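Local coordinates for protein arginine decarboxylase (Campylobacter jejuni subsp. jejuni, PDB 3NZP) that probably catalyses the pyridoxal phosphate-dependent decarboxylation of arginine to agmatine, an early step in making polyamines such as spermidine, at residues N443-Q448 / N528-P533; H532-I537 / E548-A553; L47-P52 / V331-V336. All blocks are in the same frame, centred on the assembly; numbering follows the deposited sequence.

Contact 1: N443-Q448 / N528-P533; sequences NFSLFQ and NLFTHP
Gln448 lies against the backbone of Phe530 to His532 and the ring of Pro533 in a buried loop-to-loop packing contact, between the loop that leads from strand 438-442 to helix 451-455 and the loop that runs into strand 534-540. Its CG is anti to the backbone N (chi1 171°), and the bend at chi2 (65°) places CD 3.5 Å from Phe530 O. The flat amide reaches two peptide groups: NE2 is 3.2 Å from Phe530 O and OE1 is 3.2 Å from His532 N, but both approaches are too bent to count as hydrogen bonds. OE1 also sits beside the CB of His532, at 3.6 Å, and the aliphatic CG of Gln448 packs on Pro533 CD at 4.1 Å. Nearer the start of the first loop, Ser445 and Phe530 meet through their CB atoms, 4.2 Å apart. Ser445 OG stays with its own loop, where it takes a weak hydrogen bond from Gln448 N. On the other loop His532 ND1 donates to Pro533 O over 2.7 Å, using an in-plane lone pair of the carbonyl, while NE2 of the same ring bonds to Glu521. Phe530 also meets the ring of Tyr605 and packs on Ser112 of the second subunit; Asn528 O is hydrogen-bonded to that same serine. The Phe530 side chain lies near Cys483, the predicted proton donor. Such a loop pair beside the subunit boundary fits the class-II decarboxylases, whose active sites form where two subunits meet.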
loop_
_atom_site.group_PDB
_atom_site.type_symbol
_atom_site.label_atom_id
_atom_site.label_comp_id
_atom_site.label_asym_id
_atom_site.label_seq_id
_atom_site.Cartn_x
_atom_site.Cartn_y
_atom_site.Cartn_z
ATOM N N ASN B 443 -16.762 -10.520 -1.140
ATOM C CA ASN B 443 -16.438 -10.433 0.274
ATOM C C ASN B 443 -14.939 -10.476 0.535
ATOM O O ASN B 443 -14.406 -11.500 0.966
ATOM C CB ASN B 443 -17.108 -11.585 1.029
ATOM C CG ASN B 443 -17.093 -11.389 2.531
ATOM O OD1 ASN B 443 -17.481 -12.286 3.281
ATOM N ND2 ASN B 443 -16.651 -10.211 2.980
ATOM N N PHE B 444 -14.250 -9.379 0.262
ATOM C CA PHE B 444 -12.821 -9.336 0.514
ATOM C C PHE B 444 -12.387 -7.892 0.403
ATOM O O PHE B 444 -13.215 -7.011 0.185
ATOM C CB PHE B 444 -12.049 -10.191 -0.491
ATOM C CG PHE B 444 -11.847 -9.527 -1.809
ATOM C CD1 PHE B 444 -12.942 -9.146 -2.582
ATOM C CD2 PHE B 444 -10.566 -9.262 -2.279
ATOM C CE1 PHE B 444 -12.767 -8.505 -3.811
ATOM C CE2 PHE B 444 -10.373 -8.621 -3.506
ATOM C CZ PHE B 444 -11.480 -8.242 -4.275
ATOM N N SER B 445 -11.092 -7.646 0.547
ATOM C CA SER B 445 -10.582 -6.287 0.466
ATOM C C SER B 445 -9.523 -6.176 -0.637
ATOM O O SER B 445 -8.551 -6.940 -0.654
ATOM C CB SER B 445 -9.997 -5.881 1.830
ATOM O OG SER B 445 -9.644 -4.504 1.873
ATOM N N LEU B 446 -9.730 -5.233 -1.563
ATOM C CA LEU B 446 -8.797 -4.993 -2.675
ATOM C C LEU B 446 -7.581 -4.185 -2.215
ATOM O O LEU B 446 -6.767 -3.750 -3.028
ATOM C CB LEU B 446 -9.494 -4.248 -3.824
ATOM C CG LEU B 446 -10.262 -5.100 -4.847
ATOM C CD1 LEU B 446 -11.054 -4.207 -5.783
ATOM C CD2 LEU B 446 -9.284 -5.954 -5.639
ATOM N N PHE B 447 -7.482 -3.973 -0.906
ATOM C CA PHE B 447 -6.368 -3.250 -0.323
ATOM C C PHE B 447 -5.635 -4.189 0.604
ATOM O O PHE B 447 -4.444 -4.033 0.846
ATOM C CB PHE B 447 -6.858 -2.036 0.464
ATOM C CG PHE B 447 -7.290 -0.892 -0.403
ATOM C CD1 PHE B 447 -8.418 -1.003 -1.213
ATOM C CD2 PHE B 447 -6.545 0.286 -0.446
ATOM C CE1 PHE B 447 -8.795 0.039 -2.054
ATOM C CE2 PHE B 447 -6.914 1.334 -1.285
ATOM C CZ PHE B 447 -8.040 1.209 -2.093
ATOM N N GLN B 448 -6.357 -5.171 1.125
ATOM C CA GLN B 448 -5.763 -6.128 2.038
ATOM C C GLN B 448 -5.021 -7.244 1.326
ATOM O O GLN B 448 -3.808 -7.376 1.480
ATOM C CB GLN B 448 -6.828 -6.727 2.959
ATOM C CG GLN B 448 -6.333 -7.900 3.813
ATOM C CD GLN B 448 -5.263 -7.512 4.836
ATOM O OE1 GLN B 448 -4.535 -8.373 5.342
ATOM N NE2 GLN B 448 -5.175 -6.226 5.152
ATOM N N ASN B 528 -9.994 -0.552 5.937
ATOM C CA ASN B 528 -10.953 -0.335 7.026
ATOM C C ASN B 528 -10.870 -1.419 8.094
ATOM O O ASN B 528 -11.880 -2.014 8.464
ATOM C CB ASN B 528 -12.386 -0.269 6.478
ATOM C CG ASN B 528 -12.621 0.947 5.595
ATOM O OD1 ASN B 528 -13.699 1.117 5.020
ATOM N ND2 ASN B 528 -11.610 1.802 5.489
ATOM N N LEU B 529 -9.659 -1.662 8.591
ATOM C CA LEU B 529 -9.393 -2.668 9.624
ATOM C C LEU B 529 -9.699 -4.099 9.202
ATOM O O LEU B 529 -9.726 -4.992 10.048
ATOM C CB LEU B 529 -10.149 -2.340 10.924
ATOM C CG LEU B 529 -9.566 -1.182 11.736
ATOM C CD1 LEU B 529 -10.403 -0.876 12.971
ATOM C CD2 LEU B 529 -8.144 -1.552 12.129
ATOM N N PHE B 530 -9.933 -4.328 7.910
ATOM C CA PHE B 530 -10.207 -5.690 7.447
ATOM C C PHE B 530 -8.897 -6.458 7.548
ATOM O O PHE B 530 -8.024 -6.320 6.692
ATOM C CB PHE B 530 -10.715 -5.701 5.990
ATOM C CG PHE B 530 -12.113 -5.165 5.825
ATOM C CD1 PHE B 530 -12.330 -3.860 5.400
ATOM C CD2 PHE B 530 -13.214 -5.957 6.135
ATOM C CE1 PHE B 530 -13.630 -3.347 5.291
ATOM C CE2 PHE B 530 -14.518 -5.455 6.030
ATOM C CZ PHE B 530 -14.724 -4.149 5.610
ATOM N N THR B 531 -8.751 -7.255 8.604
ATOM C CA THR B 531 -7.514 -8.010 8.806
ATOM C C THR B 531 -7.322 -9.153 7.825
ATOM O O THR B 531 -8.247 -9.544 7.112
ATOM C CB THR B 531 -7.421 -8.595 10.234
ATOM O OG1 THR B 531 -8.419 -9.615 10.408
ATOM C CG2 THR B 531 -7.610 -7.490 11.274
ATOM N N HIS B 532 -6.101 -9.680 7.800
ATOM C CA HIS B 532 -5.747 -10.775 6.907
ATOM C C HIS B 532 -6.854 -11.834 6.986
ATOM O O HIS B 532 -7.313 -12.189 8.071
ATOM C CB HIS B 532 -4.377 -11.339 7.322
ATOM C CG HIS B 532 -3.816 -12.357 6.378
ATOM N ND1 HIS B 532 -4.576 -13.375 5.839
ATOM C CD2 HIS B 532 -2.548 -12.569 5.948
ATOM C CE1 HIS B 532 -3.800 -14.173 5.126
ATOM N NE2 HIS B 532 -2.564 -13.707 5.177
ATOM N N PRO B 533 -7.322 -12.319 5.829
ATOM C CA PRO B 533 -8.378 -13.328 5.814
ATOM C C PRO B 533 -7.882 -14.672 6.316
ATOM O O PRO B 533 -6.684 -14.875 6.469
ATOM C CB PRO B 533 -8.799 -13.360 4.341
ATOM C CG PRO B 533 -7.550 -13.006 3.624
ATOM C CD PRO B 533 -6.980 -11.894 4.462
#

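Contact 2: H532-I537 / E548-A553; sequences HPTEAI and EGIIEA
A beta hairpin holds this contact: strand 534-540 turns back into strand 545-551, and the short segments run antiparallel at 172° with their axes 4.7 Å apart. Glu535 and Ile551 form the regular hydrogen-bonded pair, with Ile551 N reaching Glu535 O at 2.8 Å and Glu535 N reaching Ile551 O at 3.1 Å. Toward the turn the pairing slackens. Ile537 N still bonds to Glu548 O, but the return bond from Glu548 N is weak, and Gly549 interrupts the regular strand conformation with a positive phi (61°). At the other end, a side chain takes over from the backbone: Ala553 N donates to Thr534 OG1 over 2.9 Å. The Thr534 torsion (chi1 -67°) sets OG1 anti to the carbonyl carbon and CG2 anti to the backbone N; CG2 then lies 4.0 Å from Ile550 CG2. The hairpin belongs to the mixed sheet that accompanies the pyridoxal-binding barrel: strand 534-540 pairs on its other side with strand 47-50, through backbone bonds of Thr534 and Ala536. Its two faces differ. On one, Ala536 CB touches Ile550 CG1 at 4.2 Å, and both residues pack on Leu38 of helix 31-40. On the other, Glu535 and Ile551 lie side by side and point the same way, with Glu535 CG 3.8 Å from Ile551 CB. This aliphatic part of the glutamate rests on the isoleucine, while the chain extends beyond CG to a carboxylate whose OE2 forms a salt bridge with Arg50. Ile551 also packs on Asp564 of the second subunit.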
loop_
_atom_site.group_PDB
_atom_site.type_symbol
_atom_site.label_atom_id
_atom_site.label_comp_id
_atom_site.label_asym_id
_atom_site.label_seq_id
_atom_site.Cartn_x
_atom_site.Cartn_y
_atom_site.Cartn_z
ATOM N N HIS B 532 -6.101 -9.680 7.800
ATOM C CA HIS B 532 -5.747 -10.775 6.907
ATOM C C HIS B 532 -6.854 -11.834 6.986
ATOM O O HIS B 532 -7.313 -12.189 8.071
ATOM C CB HIS B 532 -4.377 -11.339 7.322
ATOM C CG HIS B 532 -3.816 -12.357 6.378
ATOM N ND1 HIS B 532 -4.576 -13.375 5.839
ATOM C CD2 HIS B 532 -2.548 -12.569 5.948
ATOM C CE1 HIS B 532 -3.800 -14.173 5.126
ATOM N NE2 HIS B 532 -2.564 -13.707 5.177
ATOM N N PRO B 533 -7.322 -12.319 5.829
ATOM C CA PRO B 533 -8.378 -13.328 5.814
ATOM C C PRO B 533 -7.882 -14.672 6.316
ATOM O O PRO B 533 -6.684 -14.875 6.469
ATOM C CB PRO B 533 -8.799 -13.360 4.341
ATOM C CG PRO B 533 -7.550 -13.006 3.624
ATOM C CD PRO B 533 -6.980 -11.894 4.462
ATOM N N THR B 534 -8.802 -15.585 6.597
ATOM C CA THR B 534 -8.392 -16.893 7.072
ATOM C C THR B 534 -7.562 -17.572 5.989
ATOM O O THR B 534 -7.906 -17.514 4.812
ATOM C CB THR B 534 -9.599 -17.773 7.387
ATOM O OG1 THR B 534 -10.309 -17.228 8.503
ATOM C CG2 THR B 534 -9.154 -19.177 7.708
ATOM N N GLU B 535 -6.456 -18.196 6.374
ATOM C CA GLU B 535 -5.637 -18.882 5.390
ATOM C C GLU B 535 -5.504 -20.341 5.777
ATOM O O GLU B 535 -5.555 -20.689 6.957
ATOM C CB GLU B 535 -4.259 -18.242 5.285
ATOM C CG GLU B 535 -3.320 -18.536 6.444
ATOM C CD GLU B 535 -1.911 -17.981 6.192
ATOM O OE1 GLU B 535 -1.754 -16.725 6.169
ATOM O OE2 GLU B 535 -0.973 -18.807 6.004
ATOM N N ALA B 536 -5.353 -21.202 4.778
ATOM C CA ALA B 536 -5.228 -22.627 5.027
ATOM C C ALA B 536 -4.233 -23.213 4.048
ATOM O O ALA B 536 -4.153 -22.762 2.907
ATOM C CB ALA B 536 -6.584 -23.303 4.862
ATOM N N ILE B 537 -3.480 -24.214 4.496
ATOM C CA ILE B 537 -2.487 -24.877 3.651
ATOM C C ILE B 537 -3.027 -26.205 3.147
ATOM O O ILE B 537 -3.269 -27.113 3.935
ATOM C CB ILE B 537 -1.222 -25.134 4.437
ATOM C CG1 ILE B 537 -0.709 -23.801 4.973
ATOM C CG2 ILE B 537 -0.200 -25.860 3.564
ATOM C CD1 ILE B 537 0.430 -23.946 5.931
ATOM N N GLU B 548 -5.057 -28.296 6.193
ATOM C CA GLU B 548 -4.215 -28.282 7.383
ATOM C C GLU B 548 -3.546 -26.932 7.597
ATOM O O GLU B 548 -3.426 -26.142 6.667
ATOM C CB GLU B 548 -3.153 -29.370 7.290
ATOM C CG GLU B 548 -2.319 -29.322 6.036
ATOM C CD GLU B 548 -1.479 -30.573 5.879
ATOM O OE1 GLU B 548 -2.057 -31.650 5.566
ATOM O OE2 GLU B 548 -0.247 -30.482 6.078
ATOM N N GLY B 549 -3.129 -26.659 8.826
ATOM C CA GLY B 549 -2.483 -25.391 9.108
ATOM C C GLY B 549 -3.373 -24.192 8.844
ATOM O O GLY B 549 -3.001 -23.254 8.128
ATOM N N ILE B 550 -4.561 -24.225 9.430
ATOM C CA ILE B 550 -5.522 -23.149 9.278
ATOM C C ILE B 550 -5.194 -22.003 10.238
ATOM O O ILE B 550 -4.736 -22.225 11.354
ATOM C CB ILE B 550 -6.938 -23.681 9.575
ATOM C CG1 ILE B 550 -7.218 -24.880 8.672
ATOM C CG2 ILE B 550 -7.967 -22.608 9.360
ATOM C CD1 ILE B 550 -8.558 -25.547 8.928
ATOM N N ILE B 551 -5.383 -20.774 9.779
ATOM C CA ILE B 551 -5.165 -19.597 10.614
ATOM C C ILE B 551 -6.443 -18.792 10.451
ATOM O O ILE B 551 -6.666 -18.144 9.423
ATOM C CB ILE B 551 -3.982 -18.725 10.135
ATOM C CG1 ILE B 551 -2.691 -19.521 10.163
ATOM C CG2 ILE B 551 -3.782 -17.566 11.100
ATOM C CD1 ILE B 551 -2.339 -19.994 11.554
ATOM N N GLU B 552 -7.292 -18.848 11.462
ATOM C CA GLU B 552 -8.559 -18.156 11.407
ATOM C C GLU B 552 -8.362 -16.642 11.479
ATOM O O GLU B 552 -7.421 -16.158 12.107
ATOM C CB GLU B 552 -9.445 -18.664 12.550
ATOM C CG GLU B 552 -10.896 -18.245 12.513
ATOM C CD GLU B 552 -11.739 -19.159 13.363
ATOM O OE1 GLU B 552 -11.173 -19.750 14.307
ATOM O OE2 GLU B 552 -12.952 -19.293 13.097
ATOM N N ALA B 553 -9.239 -15.900 10.810
ATOM C CA ALA B 553 -9.167 -14.444 10.788
ATOM C C ALA B 553 -9.454 -13.841 12.162
ATOM O O ALA B 553 -10.380 -14.272 12.859
ATOM C CB ALA B 553 -10.149 -13.906 9.775
#

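Contact 3: L47-P52 / V331-V336; sequences LLLRFP and VLIAPV
Leu47 to Leu49 pair antiparallel with Val331 to Ile333, the short axes 4.8 Å apart and their directions at 149°, through two hydrogen-bonded pairs, one on either side of the non-hydrogen-bonded pair Leu48-Leu332. Leu47 and Ile333 exchange two backbone bonds, both 3.0 Å from N to O; Leu49 and Val331 exchange two more, the nearly straight one (173°) running from Leu49 N to Val331 O. The side chains divide between the faces. On the face of Leu47, Leu49, Val331 and Ile333, methyl meets methyl where Leu49 CD1 lies 3.6 Å from Ile333 CD1, the two side chains meeting at a slant. Farther along, Val331 CG2 comes to the edge of the Phe51 ring, near its plane, 4.0 Å from CE2. Helix 31-40 packs over this side: Leu38 touches Leu47 and Leu49, and Val35 touches Ile333. On the opposite face, Leu48 CG is anti to the backbone N (chi1 177°), and its CD1 leans over the other strand, 3.4 Å from Val331 O. Leu332 makes a matching reach with CD2, which lies 3.6 Å from Leu47 O and 4.1 Å from Leu48 CB. The guanidinium of Arg50 forms a salt bridge with Glu521 and a hydrogen bond with His329, and Phe51 occupies the N-cap position of helix 52-72. All seven touching residues are buried. Leu48 turns its backbone bonds to strand 534-540. The face under helix 31-40 is thus held by apolar packing, whereas the Leu48 face borders the charged residues Glu521 and Glu535.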
loop_
_atom_site.group_PDB
_atom_site.type_symbol
_atom_site.label_atom_id
_atom_site.label_comp_id
_atom_site.label_asym_id
_atom_site.label_seq_id
_atom_site.Cartn_x
_atom_site.Cartn_y
_atom_site.Cartn_z
ATOM N N LEU B 47 -11.018 -16.441 2.042
ATOM C CA LEU B 47 -9.928 -17.276 2.506
ATOM C C LEU B 47 -8.792 -17.356 1.514
ATOM O O LEU B 47 -8.994 -17.368 0.301
ATOM C CB LEU B 47 -10.396 -18.682 2.874
ATOM C CG LEU B 47 -11.463 -19.347 2.020
ATOM C CD1 LEU B 47 -11.315 -20.853 2.123
ATOM C CD2 LEU B 47 -12.859 -18.915 2.502
ATOM N N LEU B 48 -7.581 -17.377 2.056
ATOM C CA LEU B 48 -6.383 -17.476 1.252
ATOM C C LEU B 48 -5.899 -18.923 1.338
ATOM O O LEU B 48 -5.660 -19.428 2.430
ATOM C CB LEU B 48 -5.313 -16.544 1.791
ATOM C CG LEU B 48 -3.982 -16.652 1.045
ATOM C CD1 LEU B 48 -4.182 -16.155 -0.373
ATOM C CD2 LEU B 48 -2.897 -15.843 1.753
ATOM N N LEU B 49 -5.774 -19.593 0.196
ATOM C CA LEU B 49 -5.309 -20.976 0.184
ATOM C C LEU B 49 -3.878 -21.067 -0.320
ATOM O O LEU B 49 -3.512 -20.397 -1.285
ATOM C CB LEU B 49 -6.199 -21.841 -0.703
ATOM C CG LEU B 49 -7.666 -21.847 -0.273
ATOM C CD1 LEU B 49 -8.482 -22.781 -1.156
ATOM C CD2 LEU B 49 -7.733 -22.286 1.170
ATOM N N ARG B 50 -3.068 -21.884 0.349
ATOM C CA ARG B 50 -1.682 -22.083 -0.049
ATOM C C ARG B 50 -1.517 -23.531 -0.492
ATOM O O ARG B 50 -1.919 -24.465 0.216
ATOM C CB ARG B 50 -0.727 -21.810 1.110
ATOM C CG ARG B 50 -0.598 -20.375 1.529
ATOM C CD ARG B 50 0.489 -20.241 2.601
ATOM N NE ARG B 50 0.269 -19.084 3.475
ATOM C CZ ARG B 50 0.302 -17.815 3.075
ATOM N NH1 ARG B 50 0.553 -17.522 1.803
ATOM N NH2 ARG B 50 0.070 -16.844 3.950
ATOM N N PHE B 51 -0.918 -23.713 -1.662
ATOM C CA PHE B 51 -0.687 -25.042 -2.208
ATOM C C PHE B 51 0.810 -25.323 -2.290
ATOM O O PHE B 51 1.466 -25.000 -3.286
ATOM C CB PHE B 51 -1.320 -25.141 -3.595
ATOM C CG PHE B 51 -2.814 -25.078 -3.577
ATOM C CD1 PHE B 51 -3.562 -26.197 -3.216
ATOM C CD2 PHE B 51 -3.479 -23.905 -3.927
ATOM C CE1 PHE B 51 -4.946 -26.153 -3.206
ATOM C CE2 PHE B 51 -4.868 -23.843 -3.919
ATOM C CZ PHE B 51 -5.607 -24.975 -3.559
ATOM N N PRO B 52 1.373 -25.935 -1.239
ATOM C CA PRO B 52 2.798 -26.252 -1.206
ATOM C C PRO B 52 3.273 -26.920 -2.489
ATOM O O PRO B 52 4.369 -26.638 -2.970
ATOM C CB PRO B 52 2.921 -27.175 -0.004
ATOM C CG PRO B 52 1.833 -26.711 0.887
ATOM C CD PRO B 52 0.694 -26.498 -0.067
ATOM N N VAL B 331 -3.924 -18.737 -3.635
ATOM C CA VAL B 331 -5.134 -18.327 -4.331
ATOM C C VAL B 331 -6.043 -17.662 -3.317
ATOM O O VAL B 331 -6.237 -18.187 -2.218
ATOM C CB VAL B 331 -5.865 -19.528 -4.939
ATOM C CG1 VAL B 331 -7.074 -19.041 -5.713
ATOM C CG2 VAL B 331 -4.928 -20.317 -5.843
ATOM N N LEU B 332 -6.586 -16.504 -3.680
ATOM C CA LEU B 332 -7.486 -15.780 -2.791
ATOM C C LEU B 332 -8.920 -15.995 -3.252
ATOM O O LEU B 332 -9.337 -15.437 -4.260
ATOM C CB LEU B 332 -7.151 -14.285 -2.812
ATOM C CG LEU B 332 -7.783 -13.391 -1.734
ATOM C CD1 LEU B 332 -9.201 -13.038 -2.093
ATOM C CD2 LEU B 332 -7.718 -14.114 -0.398
ATOM N N ILE B 333 -9.666 -16.822 -2.528
ATOM C CA ILE B 333 -11.062 -17.099 -2.870
ATOM C C ILE B 333 -11.987 -16.197 -2.064
ATOM O O ILE B 333 -11.820 -16.053 -0.848
ATOM C CB ILE B 333 -11.451 -18.557 -2.550
ATOM C CG1 ILE B 333 -10.747 -19.512 -3.504
ATOM C CG2 ILE B 333 -12.957 -18.720 -2.596
ATOM C CD1 ILE B 333 -9.371 -19.904 -3.041
ATOM N N ALA B 334 -12.965 -15.599 -2.735
ATOM C CA ALA B 334 -13.923 -14.719 -2.066
ATOM C C ALA B 334 -15.313 -14.903 -2.659
ATOM O O ALA B 334 -15.496 -14.803 -3.867
ATOM C CB ALA B 334 -13.485 -13.277 -2.208
ATOM N N PRO B 335 -16.315 -15.191 -1.813
ATOM C CA PRO B 335 -17.693 -15.389 -2.277
ATOM C C PRO B 335 -18.374 -14.081 -2.697
ATOM O O PRO B 335 -18.124 -13.025 -2.116
ATOM C CB PRO B 335 -18.364 -16.039 -1.067
ATOM C CG PRO B 335 -17.675 -15.402 0.076
ATOM C CD PRO B 335 -16.219 -15.415 -0.356
ATOM N N VAL B 336 -19.233 -14.151 -3.709
ATOM C CA VAL B 336 -19.923 -12.954 -4.168
ATOM C C VAL B 336 -21.085 -12.656 -3.237
ATOM O O VAL B 336 -22.036 -13.424 -3.177
ATOM C CB VAL B 336 -20.500 -13.111 -5.580
ATOM C CG1 VAL B 336 -20.996 -11.759 -6.076
ATOM C CG2 VAL B 336 -19.454 -13.667 -6.522
#

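Overall arrangement
Contacts 2 and 3 lie in the same mixed sheet, and contact 1 packs loops beside it. Contacts 2 and 3 have centres about 10 Å apart and share the seam between strands 534-540 and 47-50, where Leu48 N lies 2.8 Å from Thr534 O, a probable hydrogen bond. Contact 1 leads directly into contact 2 through His532 and Pro533; the centres are about 14 Å apart. It also joins contact 3 by a probable hydrogen bond from Asn443 N to Pro335 O (3.0 Å). In contact 1 the Phe530 side chain is about 7 Å from that of Cys483 and about 11 Å from a bound pyridoxal phosphate, whereas in contact 3 Leu48 is about 12 Å from the cofactor-binding Tyr519, side chain to side chain.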